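Local structure of MstE (Scytonema sp. PCC 10023, 6SBF) at residues Gln46-Pro51 against Ser349-Ala354. The protein is a monodomain class II terpene cyclase that assembles complex isoprenoid scaffolds, probably as a step in merosterol biosynthesis. The protein carries 1 engineered substitution. Residues are numbered along the deposited sequence; the frame is centred on the assembly and turned at random.
Sequences QDFNFP and SIFTTA
Asp47 turns its carboxylate onto the first turn of helix 350-363, where backbone N-H groups still lack a carbonyl partner from a preceding turn. Asp47 OD2 accepts two of them: Ile350 N at 2.8 Å, nearly along the C-O axis though bent at the hydrogen (131°), and Phe351 N at 3.1 Å, a straighter bond on the anti side, somewhat out of the carboxylate plane. Asp47 OD1 takes Phe48 N at 3.1 Å and Asn348 N, so both oxygens of this buried acid are satisfied, and the helix's positive end would be expected to stabilise its charge. An alanine here would probably leave the amides of Ile350 and Phe351 without their acceptor and the helix start less firmly tied to the strand.

Phe351, with CG anti to the backbone N (chi1 -158°), presents a ring face to the edge of Phe48 in a T-shaped pair, planes at 75° and CE2 of Phe48 3.7 Å from CD2 of Phe351. Phenylalanine suits both buried places, offering C-H edge or face with no polar atom to satisfy; Trp60 also meets Phe48, and Tyr64 stacks on Phe351. The contact joins strand 47-50 to the C-terminal helix of the alpha-helical barrel, beside helices 59-69, 18-37 and 265-275.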
ATOM      1  N   GLN A  46     -12.504  -7.583   1.178  1.00 12.54           N
ATOM      2  CA  GLN A  46     -12.454  -7.735  -0.274  1.00 13.19           C
ATOM      3  C   GLN A  46     -12.420  -6.359  -0.928  1.00 13.67           C
ATOM      4  O   GLN A  46     -13.123  -5.456  -0.520  1.00 13.77           O
ATOM      5  CB  GLN A  46     -13.724  -8.405  -0.792  1.00 13.97           C
ATOM      6  CG  GLN A  46     -13.867  -9.850  -0.408  1.00 16.80           C
ATOM      7  CD  GLN A  46     -15.141 -10.419  -1.000  1.00 19.50           C
ATOM      8  OE1 GLN A  46     -16.210 -10.122  -0.521  1.00 23.73           O
ATOM      9  NE2 GLN A  46     -15.016 -11.164  -2.060  1.00 21.34           N
ATOM     10  N   ASP A  47     -11.646  -6.256  -2.018  1.00 12.35           N
ATOM     11  CA  ASP A  47     -11.681  -5.007  -2.814  1.00 12.75           C
ATOM     12  C   ASP A  47     -11.023  -5.294  -4.141  1.00 11.96           C
ATOM     13  O   ASP A  47     -10.291  -6.236  -4.282  1.00 12.38           O
ATOM     14  CB  ASP A  47     -11.063  -3.808  -2.103  1.00 12.87           C
ATOM     15  CG  ASP A  47     -11.912  -2.551  -2.140  1.00 12.30           C
ATOM     16  OD1 ASP A  47     -12.674  -2.396  -3.168  1.00 13.11           O
ATOM     17  OD2 ASP A  47     -11.800  -1.700  -1.232  1.00 12.97           O
ATOM     18  N   PHE A  48     -11.269  -4.358  -5.084  1.00 12.05           N
ATOM     19  CA  PHE A  48     -10.831  -4.411  -6.484  1.00 13.98           C
ATOM     20  C   PHE A  48     -11.603  -5.479  -7.233  1.00 13.41           C
ATOM     21  O   PHE A  48     -12.079  -6.454  -6.649  1.00 14.07           O
ATOM     22  CB  PHE A  48      -9.322  -4.565  -6.645  1.00 13.54           C
ATOM     23  CG  PHE A  48      -8.515  -3.449  -6.010  1.00 12.39           C
ATOM     24  CD1 PHE A  48      -8.269  -2.277  -6.712  1.00 14.10           C
ATOM     25  CD2 PHE A  48      -8.021  -3.572  -4.711  1.00 14.41           C
ATOM     26  CE1 PHE A  48      -7.560  -1.247  -6.105  1.00 16.68           C
ATOM     27  CE2 PHE A  48      -7.319  -2.522  -4.146  1.00 16.62           C
ATOM     28  CZ  PHE A  48      -7.067  -1.372  -4.848  1.00 17.71           C
ATOM     29  N   ASN A  49     -11.709  -5.297  -8.549  1.00 14.32           N
ATOM     30  CA  ASN A  49     -12.467  -6.268  -9.357  1.00 13.59           C
ATOM     31  C   ASN A  49     -11.942  -6.269 -10.779  1.00 14.80           C
ATOM     32  O   ASN A  49     -11.814  -5.155 -11.390  1.00 18.15           O
ATOM     33  CB  ASN A  49     -13.960  -5.941  -9.344  1.00 14.68           C
ATOM     34  CG  ASN A  49     -14.844  -7.033  -9.893  1.00 15.87           C
ATOM     35  OD1 ASN A  49     -14.419  -8.147 -10.157  1.00 18.30           O
ATOM     36  ND2 ASN A  49     -16.070  -6.658 -10.136  1.00 24.37           N
ATOM     37  N   PHE A  50     -11.681  -7.466 -11.276  1.00 14.87           N
ATOM     38  CA  PHE A  50     -11.410  -7.696 -12.712  1.00 16.31           C
ATOM     39  C   PHE A  50     -12.606  -8.468 -13.241  1.00 16.73           C
ATOM     40  O   PHE A  50     -12.591  -9.704 -13.274  1.00 22.02           O
ATOM     41  CB  PHE A  50     -10.132  -8.489 -12.885  1.00 18.14           C
ATOM     42  CG  PHE A  50      -8.895  -7.752 -12.481  1.00 18.08           C
ATOM     43  CD1 PHE A  50      -8.215  -6.962 -13.369  1.00 23.51           C
ATOM     44  CD2 PHE A  50      -8.419  -7.839 -11.183  1.00 19.24           C
ATOM     45  CE1 PHE A  50      -7.069  -6.277 -12.972  1.00 27.93           C
ATOM     46  CE2 PHE A  50      -7.250  -7.208 -10.783  1.00 24.98           C
ATOM     47  CZ  PHE A  50      -6.606  -6.419 -11.695  1.00 26.46           C
ATOM     48  N   PRO A  51     -13.693  -7.795 -13.623  1.00 17.39           N
ATOM     49  CA  PRO A  51     -14.920  -8.485 -14.008  1.00 21.54           C
ATOM     50  C   PRO A  51     -14.735  -9.454 -15.167  1.00 23.79           C
ATOM     51  O   PRO A  51     -14.053  -9.115 -16.130  1.00 25.30           O
ATOM     52  CB  PRO A  51     -15.910  -7.383 -14.317  1.00 24.34           C
ATOM     53  CG  PRO A  51     -15.230  -6.097 -14.156  1.00 27.02           C
ATOM     54  CD  PRO A  51     -13.831  -6.349 -13.668  1.00 17.30           C
ATOM     55  N   SER A 349     -14.151   0.874  -1.248  1.00 12.27           N
ATOM     56  CA  SER A 349     -13.524   1.940  -0.436  1.00 13.19           C
ATOM     57  C   SER A 349     -12.791   1.351   0.782  1.00 11.91           C
ATOM     58  O   SER A 349     -12.406   2.158   1.654  1.00 13.27           O
ATOM     59  CB  SER A 349     -14.495   3.022  -0.024  1.00 14.40           C
ATOM     60  OG  SER A 349     -15.274   3.520  -1.114  1.00 16.50           O
ATOM     61  N   ILE A 350     -12.602   0.035   0.832  1.00 11.46           N
ATOM     62  CA  ILE A 350     -11.971  -0.578   2.017  1.00 12.29           C
ATOM     63  C   ILE A 350     -10.459  -0.291   1.981  1.00 11.11           C
ATOM     64  O   ILE A 350      -9.879   0.127   3.005  1.00 12.50           O
ATOM     65  CB  ILE A 350     -12.292  -2.071   2.009  1.00 13.43           C
ATOM     66  CG1 ILE A 350     -13.770  -2.279   2.380  1.00 14.34           C
ATOM     67  CG2 ILE A 350     -11.360  -2.828   2.961  1.00 13.44           C
ATOM     68  CD1 ILE A 350     -14.248  -3.728   2.154  1.00 14.40           C
ATOM     69  N   PHE A 351      -9.841  -0.430   0.812  1.00 11.61           N
ATOM     70  CA  PHE A 351      -8.386  -0.226   0.679  1.00 11.60           C
ATOM     71  C   PHE A 351      -8.083   1.233   1.025  1.00 11.27           C
ATOM     72  O   PHE A 351      -7.131   1.504   1.809  1.00 11.57           O
ATOM     73  CB  PHE A 351      -7.951  -0.624  -0.729  1.00 12.35           C
ATOM     74  CG  PHE A 351      -6.487  -0.970  -0.876  1.00 12.24           C
ATOM     75  CD1 PHE A 351      -5.524   0.000  -1.130  1.00 12.74           C
ATOM     76  CD2 PHE A 351      -6.077  -2.278  -0.699  1.00 12.05           C
ATOM     77  CE1 PHE A 351      -4.215  -0.398  -1.329  1.00 13.29           C
ATOM     78  CE2 PHE A 351      -4.773  -2.662  -0.883  1.00 13.06           C
ATOM     79  CZ  PHE A 351      -3.833  -1.718  -1.236  1.00 13.53           C
ATOM     80  N   THR A 352      -8.810   2.195   0.468  1.00 10.88           N
ATOM     81  CA  THR A 352      -8.583   3.619   0.763  1.00 11.14           C
ATOM     82  C   THR A 352      -8.821   3.904   2.244  1.00 11.61           C
ATOM     83  O   THR A 352      -8.015   4.584   2.858  1.00 12.47           O
ATOM     84  CB  THR A 352      -9.457   4.511  -0.151  1.00 12.10           C
ATOM     85  OG1 THR A 352      -9.128   4.329  -1.536  1.00 12.74           O
ATOM     86  CG2 THR A 352      -9.253   5.974   0.174  1.00 12.72           C
ATOM     87  N   THR A 353      -9.957   3.473   2.753  1.00 11.28           N
ATOM     88  CA  THR A 353     -10.299   3.796   4.147  1.00 11.89           C
ATOM     89  C   THR A 353      -9.239   3.252   5.121  1.00 10.51           C
ATOM     90  O   THR A 353      -8.884   3.963   6.057  1.00 11.73           O
ATOM     91  CB  THR A 353     -11.707   3.260   4.445  1.00 11.86           C
ATOM     92  OG1 THR A 353     -12.649   3.974   3.626  1.00 12.66           O
ATOM     93  CG2 THR A 353     -12.099   3.526   5.882  1.00 12.36           C
ATOM     94  N   ALA A 354      -8.787   2.038   4.896  1.00 11.02           N
ATOM     95  CA  ALA A 354      -7.750   1.485   5.784  1.00 11.03           C
ATOM     96  C   ALA A 354      -6.485   2.334   5.727  1.00 11.46           C
ATOM     97  O   ALA A 354      -5.822   2.523   6.751  1.00 11.30           O
ATOM     98  CB  ALA A 354      -7.498   0.050   5.404  1.00 13.15           C
TER